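PDB 3RH9: succinate-semialdehyde dehydrogenase (NAD(P)(+)) from Marinobacter aquaeolei, which probably oxidises succinate semialdehyde to succinate, with NAD+ or NADP+ as the electron acceptor. Local coordinates for residues A408-E413 against A433-G438; F414-Y419 against A452-M457; S38-V43 against T186-I191. All blocks are in the same frame, centred on the assembly; numbering follows the deposited sequence.

Contact 3 (38-43 with 186-191) closes first along the chain; contacts 1 and 2 follow far downstream, their segments interleaved. These two neighbours, centres about 9 Å apart, touch at the start of strand 417-421 of the mixed sheet: Phe437 packs on Ser418, and Gly438 N lies 2.8 Å from Gly415 O, a probable hydrogen bond. Both also reach the second subunit. Contact 3 lies elsewhere, where strand 39-44 meets helix 188-197 on the opposite side of the chain's centre, about 37 Å from contact 1 and about 30 Å from contact 2, centre to centre. One chain thus shapes the surroundings of the predicted active site and, far away, the packing of the N-terminal sheet.

Contact 1: A408-E413 against A433-G438; sequences AGNDTE and AGLRFG
In Asn410 and Phe437, both CG atoms point away from their own carbonyl carbons (chi1 -72° and -70°), and the side chains run alongside each other in opposed senses with amide and ring planes 18° apart. They meet where two adjacent parallel strands of an aldehyde dehydrogenase alpha/beta sheet begin: helix 402-409 runs out into the approach to strand 417-421, and helix 425-434, the helix of the following beta-alpha-beta crossover, runs out into the approach to strand 439-442. Each connection is bent by an inverse gamma turn, one centred on Asp411, where Thr412 N donates to Asn410 O at 2.8 Å, and the other on Arg436, closed by a weak bond. The amide end of Asn410 is laid against the second of these backbones, with its CG 3.8 Å from both Gly434 O and Arg436 N, so that a polar group faces the peptides at the end of the helix.

The aromatic ring takes a polar neighbour of its own. Gly409 O comes to the edge of the Phe437 ring, in its plane, 3.3 Å from CZ; this carbonyl also accepts a hydrogen bond from Arg295, so this oxygen meets both a ring edge and a guanidinium group. Leu435 CD2 sits 4.5 Å from Gly409 CA, where the glycine presents only its backbone. Arg436, bent at its second and third torsions, leads away from Asn410 toward the second subunit, where NH2 donates to the carbonyl O of Pro147 of that subunit. Thr412 OG1 is hydrogen-bonded to the backbone N of Phe414, while its methyl CG2 approaches the Phe437 ring obliquely, 4.0 Å from CZ.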
loop_
_atom_site.group_PDB
_atom_site.type_symbol
_atom_site.label_atom_id
_atom_site.label_comp_id
_atom_site.label_asym_id
_atom_site.label_seq_id
_atom_site.Cartn_x
_atom_site.Cartn_y
_atom_site.Cartn_z
ATOM N N ALA A 408 9.839 -9.889 23.696
ATOM C CA ALA A 408 10.926 -10.651 23.129
ATOM C C ALA A 408 10.598 -11.001 21.687
ATOM O O ALA A 408 11.452 -10.902 20.811
ATOM C CB ALA A 408 11.171 -11.890 23.943
ATOM N N GLY A 409 9.348 -11.394 21.444
ATOM C CA GLY A 409 8.898 -11.744 20.110
ATOM C C GLY A 409 8.923 -10.571 19.150
ATOM O O GLY A 409 9.145 -10.737 17.947
ATOM N N ASN A 410 8.692 -9.377 19.681
ATOM C CA ASN A 410 8.633 -8.189 18.852
ATOM C C ASN A 410 10.013 -7.586 18.653
ATOM O O ASN A 410 10.169 -6.582 17.951
ATOM C CB ASN A 410 7.695 -7.150 19.461
ATOM C CG ASN A 410 6.237 -7.533 19.343
ATOM O OD1 ASN A 410 5.416 -7.153 20.178
ATOM N ND2 ASN A 410 5.900 -8.272 18.298
ATOM N N ASP A 411 11.015 -8.205 19.266
ATOM C CA ASP A 411 12.361 -7.649 19.282
ATOM C C ASP A 411 13.085 -7.970 17.968
ATOM O O ASP A 411 14.033 -8.755 17.923
ATOM C CB ASP A 411 13.108 -8.194 20.494
ATOM C CG ASP A 411 14.550 -7.758 20.535
ATOM O OD1 ASP A 411 14.830 -6.589 20.167
ATOM O OD2 ASP A 411 15.398 -8.590 20.927
ATOM N N THR A 412 12.599 -7.356 16.892
ATOM C CA THR A 412 13.016 -7.679 15.531
ATOM C C THR A 412 12.505 -6.604 14.582
ATOM O O THR A 412 11.539 -5.916 14.883
ATOM C CB THR A 412 12.496 -9.090 15.075
ATOM O OG1 THR A 412 12.541 -9.200 13.639
ATOM C CG2 THR A 412 11.054 -9.336 15.565
ATOM N N GLU A 413 13.164 -6.467 13.442
ATOM C CA GLU A 413 12.748 -5.550 12.382
ATOM C C GLU A 413 11.399 -5.910 11.801
ATOM O O GLU A 413 10.686 -5.044 11.275
ATOM C CB GLU A 413 13.752 -5.609 11.234
ATOM C CG GLU A 413 14.701 -4.468 11.203
ATOM C CD GLU A 413 15.734 -4.653 10.132
ATOM O OE1 GLU A 413 16.352 -3.645 9.710
ATOM O OE2 GLU A 413 15.921 -5.816 9.708
ATOM N N ALA A 433 -2.730 -10.207 20.161
ATOM C CA ALA A 433 -2.932 -8.761 20.084
ATOM C C ALA A 433 -1.630 -7.933 20.178
ATOM O O ALA A 433 -1.473 -6.913 19.489
ATOM C CB ALA A 433 -3.945 -8.307 21.123
ATOM N N GLY A 434 -0.705 -8.371 21.025
ATOM C CA GLY A 434 0.477 -7.588 21.301
ATOM C C GLY A 434 1.585 -7.901 20.329
ATOM O O GLY A 434 2.535 -7.128 20.173
ATOM N N LEU A 435 1.462 -9.049 19.674
ATOM C CA LEU A 435 2.435 -9.481 18.685
ATOM C C LEU A 435 2.237 -8.713 17.408
ATOM O O LEU A 435 1.192 -8.829 16.784
ATOM C CB LEU A 435 2.286 -10.973 18.413
ATOM C CG LEU A 435 2.974 -11.890 19.428
ATOM C CD1 LEU A 435 2.749 -13.331 19.046
ATOM C CD2 LEU A 435 4.463 -11.607 19.524
ATOM N N ARG A 436 3.226 -7.918 17.017
ATOM C CA ARG A 436 3.142 -7.185 15.758
ATOM C C ARG A 436 3.536 -8.087 14.568
ATOM O O ARG A 436 4.548 -7.867 13.904
ATOM C CB ARG A 436 4.035 -5.943 15.809
ATOM C CG ARG A 436 3.909 -5.115 17.078
ATOM C CD ARG A 436 3.048 -3.882 16.855
ATOM N NE ARG A 436 1.652 -4.240 16.631
ATOM C CZ ARG A 436 0.716 -3.398 16.210
ATOM N NH1 ARG A 436 1.017 -2.133 15.953
ATOM N NH2 ARG A 436 -0.521 -3.828 16.039
ATOM N N PHE A 437 2.736 -9.115 14.322
ATOM C CA PHE A 437 2.968 -10.015 13.202
ATOM C C PHE A 437 1.690 -10.184 12.382
ATOM O O PHE A 437 0.584 -10.176 12.914
ATOM C CB PHE A 437 3.498 -11.361 13.685
ATOM C CG PHE A 437 4.883 -11.287 14.216
ATOM C CD1 PHE A 437 5.120 -10.835 15.501
ATOM C CD2 PHE A 437 5.961 -11.638 13.421
ATOM C CE1 PHE A 437 6.393 -10.743 15.971
ATOM C CE2 PHE A 437 7.243 -11.542 13.892
ATOM C CZ PHE A 437 7.460 -11.103 15.159
ATOM N N GLY A 438 1.852 -10.317 11.075
ATOM C CA GLY A 438 0.708 -10.435 10.202
ATOM C C GLY A 438 0.000 -11.745 10.403
ATOM O O GLY A 438 -1.165 -11.871 10.074
#

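Contact 2: F414-Y419 against A452-M457; sequences FGLASY and APFGGM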
loop_
_atom_site.group_PDB
_atom_site.type_symbol
_atom_site.label_atom_id
_atom_site.label_comp_id
_atom_site.label_asym_id
_atom_site.label_seq_id
_atom_site.Cartn_x
_atom_site.Cartn_y
_atom_site.Cartn_z
ATOM N N PHE A 414 11.073 -7.198 11.886
ATOM C CA PHE A 414 10.000 -7.774 11.089
ATOM C C PHE A 414 8.720 -8.058 11.856
ATOM O O PHE A 414 8.619 -7.788 13.047
ATOM C CB PHE A 414 10.502 -9.045 10.411
ATOM C CG PHE A 414 11.788 -8.849 9.676
ATOM C CD1 PHE A 414 11.836 -8.055 8.544
ATOM C CD2 PHE A 414 12.958 -9.429 10.135
ATOM C CE1 PHE A 414 13.012 -7.858 7.867
ATOM C CE2 PHE A 414 14.145 -9.232 9.456
ATOM C CZ PHE A 414 14.172 -8.443 8.316
ATOM N N GLY A 415 7.750 -8.604 11.136
ATOM C CA GLY A 415 6.445 -8.918 11.677
ATOM C C GLY A 415 5.648 -9.761 10.694
ATOM O O GLY A 415 4.483 -9.464 10.394
ATOM N N LEU A 416 6.279 -10.809 10.176
ATOM C CA LEU A 416 5.578 -11.719 9.297
ATOM C C LEU A 416 4.784 -12.728 10.128
ATOM O O LEU A 416 3.660 -12.438 10.525
ATOM C CB LEU A 416 6.536 -12.399 8.319
ATOM C CG LEU A 416 5.955 -13.043 7.054
ATOM C CD1 LEU A 416 4.834 -12.192 6.459
ATOM C CD2 LEU A 416 7.049 -13.320 6.003
ATOM N N ALA A 417 5.353 -13.896 10.413
ATOM C CA ALA A 417 4.606 -14.909 11.156
ATOM C C ALA A 417 5.057 -15.089 12.617
ATOM O O ALA A 417 6.138 -14.666 13.003
ATOM C CB ALA A 417 4.615 -16.226 10.416
ATOM N N SER A 418 4.194 -15.708 13.415
ATOM C CA SER A 418 4.434 -15.936 14.836
ATOM C C SER A 418 3.473 -17.005 15.364
ATOM O O SER A 418 2.442 -17.277 14.755
ATOM C CB SER A 418 4.279 -14.643 15.636
ATOM O OG SER A 418 3.079 -13.976 15.300
ATOM N N TYR A 419 3.811 -17.638 16.481
ATOM C CA TYR A 419 2.983 -18.736 16.975
ATOM C C TYR A 419 3.001 -18.786 18.477
ATOM O O TYR A 419 4.042 -18.562 19.100
ATOM C CB TYR A 419 3.476 -20.065 16.422
ATOM C CG TYR A 419 3.679 -20.028 14.945
ATOM C CD1 TYR A 419 2.643 -20.345 14.073
ATOM C CD2 TYR A 419 4.904 -19.651 14.407
ATOM C CE1 TYR A 419 2.824 -20.298 12.708
ATOM C CE2 TYR A 419 5.088 -19.598 13.041
ATOM C CZ TYR A 419 4.045 -19.923 12.207
ATOM O OH TYR A 419 4.239 -19.883 10.864
ATOM N N ALA A 452 -7.477 -16.621 3.695
ATOM C CA ALA A 452 -7.224 -15.543 4.668
ATOM C C ALA A 452 -6.004 -14.660 4.356
ATOM O O ALA A 452 -5.044 -15.108 3.752
ATOM C CB ALA A 452 -7.151 -16.105 6.095
ATOM N N PRO A 453 -6.055 -13.383 4.753
ATOM C CA PRO A 453 -4.972 -12.463 4.374
ATOM C C PRO A 453 -3.649 -12.812 5.041
ATOM O O PRO A 453 -3.634 -13.228 6.197
ATOM C CB PRO A 453 -5.481 -11.097 4.867
ATOM C CG PRO A 453 -6.541 -11.432 5.931
ATOM C CD PRO A 453 -7.187 -12.679 5.391
ATOM N N PHE A 454 -2.551 -12.647 4.312
ATOM C CA PHE A 454 -1.222 -12.917 4.852
ATOM C C PHE A 454 -0.216 -11.882 4.353
ATOM O O PHE A 454 -0.201 -11.530 3.179
ATOM C CB PHE A 454 -0.755 -14.329 4.492
ATOM C CG PHE A 454 0.654 -14.635 4.938
ATOM C CD1 PHE A 454 0.923 -14.963 6.258
ATOM C CD2 PHE A 454 1.703 -14.604 4.039
ATOM C CE1 PHE A 454 2.210 -15.242 6.671
ATOM C CE2 PHE A 454 3.000 -14.886 4.449
ATOM C CZ PHE A 454 3.250 -15.198 5.761
ATOM N N GLY A 455 0.623 -11.393 5.256
ATOM C CA GLY A 455 1.541 -10.326 4.930
ATOM C C GLY A 455 2.149 -9.795 6.198
ATOM O O GLY A 455 1.792 -10.221 7.288
ATOM N N GLY A 456 3.074 -8.860 6.066
ATOM C CA GLY A 456 3.813 -8.412 7.216
ATOM C C GLY A 456 3.434 -7.036 7.713
ATOM O O GLY A 456 3.023 -6.168 6.927
HETATM N N MSE A 457 3.548 -6.860 9.032
HETATM C CA MSE A 457 3.622 -5.534 9.634
HETATM C C MSE A 457 5.081 -5.186 9.603
HETATM O O MSE A 457 5.887 -5.983 9.124
HETATM C CB MSE A 457 3.187 -5.567 11.087
HETATM C CG MSE A 457 1.835 -6.158 11.297
HETATM SE SE MSE A 457 1.166 -5.614 13.042
HETATM C CE MSE A 457 -0.364 -6.858 13.194
#
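Leu416, Gly415 and Phe454 supply most of the buried surface where the entry to strand 417-421 meets the Pro-Phe-Gly-Gly loop, a conserved sequence motif of aldehyde dehydrogenases. Leu416 sends CD1 to the outer end of the Phe454 ring, 3.5 Å from CZ, and the side chains cross at about a right angle, the methyl arriving obliquely. Both have CG anti to the backbone N (chi1 -161° in Leu416, 176° in Phe454), which brings leucine branch and ring together. The same methyl lies 3.6 Å from Gly455 C, against the glycine backbone of the loop. The Phe454 side chain also comes within about 3 Å of that of Glu256, the predicted active-site residue, and Leu416 touches Cys290, so the pair adjoins the probable catalytic region. An alanine in place of Phe454 is likely to leave a gap beside Leu416 CD1, freeing that branch to turn and stripping Glu256 of an aromatic neighbour. Beyond the pair the backbones join directly. Gly456 CA makes a CA-H...O contact with Gly415 O, and N of the selenomethionine Met457 donates a hydrogen bond to that same oxygen at 3.1 Å, the donor lying 45° out of the carbonyl plane.

Contact 3: S38-V43 against T186-I191; sequences SVIAKV and TPLTMI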
loop_
_atom_site.group_PDB
_atom_site.type_symbol
_atom_site.label_atom_id
_atom_site.label_comp_id
_atom_site.label_asym_id
_atom_site.label_seq_id
_atom_site.Cartn_x
_atom_site.Cartn_y
_atom_site.Cartn_z
ATOM N N SER A 38 24.982 -31.476 -9.683
ATOM C CA SER A 38 25.001 -31.449 -11.154
ATOM C C SER A 38 24.068 -30.394 -11.757
ATOM O O SER A 38 23.023 -30.053 -11.194
ATOM C CB SER A 38 24.626 -32.817 -11.755
ATOM O OG SER A 38 25.443 -33.877 -11.295
ATOM N N VAL A 39 24.449 -29.910 -12.929
ATOM C CA VAL A 39 23.609 -29.036 -13.732
ATOM C C VAL A 39 22.488 -29.841 -14.397
ATOM O O VAL A 39 22.744 -30.857 -15.032
ATOM C CB VAL A 39 24.469 -28.319 -14.798
ATOM C CG1 VAL A 39 23.625 -27.835 -15.953
ATOM C CG2 VAL A 39 25.256 -27.176 -14.149
ATOM N N ILE A 40 21.245 -29.405 -14.244
ATOM C CA ILE A 40 20.129 -30.181 -14.788
ATOM C C ILE A 40 19.437 -29.469 -15.943
ATOM O O ILE A 40 18.586 -30.041 -16.615
ATOM C CB ILE A 40 19.107 -30.620 -13.703
ATOM C CG1 ILE A 40 18.430 -29.410 -13.054
ATOM C CG2 ILE A 40 19.795 -31.481 -12.652
ATOM C CD1 ILE A 40 17.464 -29.772 -11.942
ATOM N N ALA A 41 19.839 -28.232 -16.195
ATOM C CA ALA A 41 19.245 -27.480 -17.281
ATOM C C ALA A 41 20.047 -26.230 -17.574
ATOM O O ALA A 41 20.708 -25.686 -16.690
ATOM C CB ALA A 41 17.805 -27.118 -16.940
ATOM N N LYS A 42 19.987 -25.787 -18.823
ATOM C CA LYS A 42 20.568 -24.514 -19.215
ATOM C C LYS A 42 19.493 -23.593 -19.803
ATOM O O LYS A 42 19.010 -23.806 -20.916
ATOM C CB LYS A 42 21.701 -24.725 -20.211
ATOM C CG LYS A 42 22.936 -25.400 -19.627
ATOM C CD LYS A 42 23.977 -25.667 -20.718
ATOM C CE LYS A 42 25.406 -25.304 -20.290
ATOM N NZ LYS A 42 25.971 -26.189 -19.234
ATOM N N VAL A 43 19.130 -22.565 -19.044
ATOM C CA VAL A 43 18.066 -21.652 -19.426
ATOM C C VAL A 43 18.595 -20.361 -20.047
ATOM O O VAL A 43 19.589 -19.803 -19.592
ATOM C CB VAL A 43 17.209 -21.285 -18.196
ATOM C CG1 VAL A 43 15.940 -20.578 -18.624
ATOM C CG2 VAL A 43 16.875 -22.529 -17.407
ATOM N N THR A 186 15.269 -21.598 -9.491
ATOM C CA THR A 186 14.085 -22.427 -9.721
ATOM C C THR A 186 13.190 -21.945 -10.860
ATOM O O THR A 186 12.015 -21.664 -10.649
ATOM C CB THR A 186 13.244 -22.558 -8.437
ATOM O OG1 THR A 186 13.107 -21.266 -7.830
ATOM C CG2 THR A 186 13.910 -23.526 -7.453
ATOM N N PRO A 187 13.739 -21.880 -12.080
ATOM C CA PRO A 187 12.970 -21.425 -13.237
ATOM C C PRO A 187 12.121 -22.544 -13.846
ATOM O O PRO A 187 11.147 -22.266 -14.536
ATOM C CB PRO A 187 14.051 -21.030 -14.238
ATOM C CG PRO A 187 15.360 -21.461 -13.645
ATOM C CD PRO A 187 15.087 -22.309 -12.473
ATOM N N LEU A 188 12.483 -23.794 -13.597
ATOM C CA LEU A 188 11.879 -24.901 -14.329
ATOM C C LEU A 188 10.451 -25.176 -13.889
ATOM O O LEU A 188 9.626 -25.654 -14.674
ATOM C CB LEU A 188 12.725 -26.175 -14.213
ATOM C CG LEU A 188 14.231 -26.010 -14.438
ATOM C CD1 LEU A 188 14.946 -27.281 -14.028
ATOM C CD2 LEU A 188 14.553 -25.605 -15.881
ATOM N N THR A 189 10.156 -24.895 -12.628
ATOM C CA THR A 189 8.811 -25.114 -12.150
ATOM C C THR A 189 7.972 -24.089 -12.877
ATOM O O THR A 189 6.841 -24.360 -13.269
ATOM C CB THR A 189 8.711 -24.962 -10.625
ATOM O OG1 THR A 189 9.415 -26.039 -10.011
ATOM C CG2 THR A 189 7.281 -25.036 -10.163
HETATM N N MSE A 190 8.554 -22.911 -13.077
HETATM C CA MSE A 190 7.846 -21.827 -13.730
HETATM C C MSE A 190 7.577 -22.197 -15.184
HETATM O O MSE A 190 6.466 -22.018 -15.701
HETATM C CB MSE A 190 8.638 -20.520 -13.641
HETATM C CG MSE A 190 7.777 -19.295 -13.914
HETATM SE SE MSE A 190 6.289 -19.244 -12.632
HETATM C CE MSE A 190 4.946 -18.425 -13.734
ATOM N N ILE A 191 8.602 -22.717 -15.842
ATOM C CA ILE A 191 8.436 -23.125 -17.218
ATOM C C ILE A 191 7.324 -24.172 -17.325
ATOM O O ILE A 191 6.459 -24.079 -18.196
ATOM C CB ILE A 191 9.761 -23.607 -17.831
ATOM C CG1 ILE A 191 10.732 -22.433 -17.915
ATOM C CG2 ILE A 191 9.525 -24.158 -19.219
ATOM C CD1 ILE A 191 12.080 -22.802 -18.415
#
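The backbones of strand 39-44 and the start of helix 188-197 stay well apart, with Ala41 CA 8.3 Å from Leu188 CA and Val43 CA 8.0 Å from Pro187 CA, and aliphatic side chains fill the interval. Leu188 is the central one. Its CG stands anti to the carbonyl carbon (chi1 -46°), which carries the forked end to the strand. Both methyls touch Ala41 CB, CD2 more closely; CD2 faces Ala41 and Val43 together, 3.7 Å from Ala41 CB and 4.1 Å from Val43 CG2, and CD1 also meets Ile40 CD1, 4.1 Å away. Ala41 and Val43 both direct their side chains at the helix, as alternate residues of a strand do, and the small methyl of Ala41 lets the leucine come close. Val43 splits its branches too: CG2 meets the ring of Pro187 at CG, 4.2 Å distant, while CG1 reaches the neighbourhood of Ile191 CD1. Pro187 O accepts the bond from Ile191 N, closing the helical turn that presents both residues together. The helix also touches strand 207-209 through Met190 and Ile191, and helix 88-99 adds Ile94 beside Leu188. Strand 39-44 pairs antiparallel with 28-32, and this two-stranded sheet lying over a helix of a beta-alpha-beta unit (178-181, 188-197, 207-209) belongs to the Rossmann-like coenzyme-binding domain of the aldehyde dehydrogenase fold.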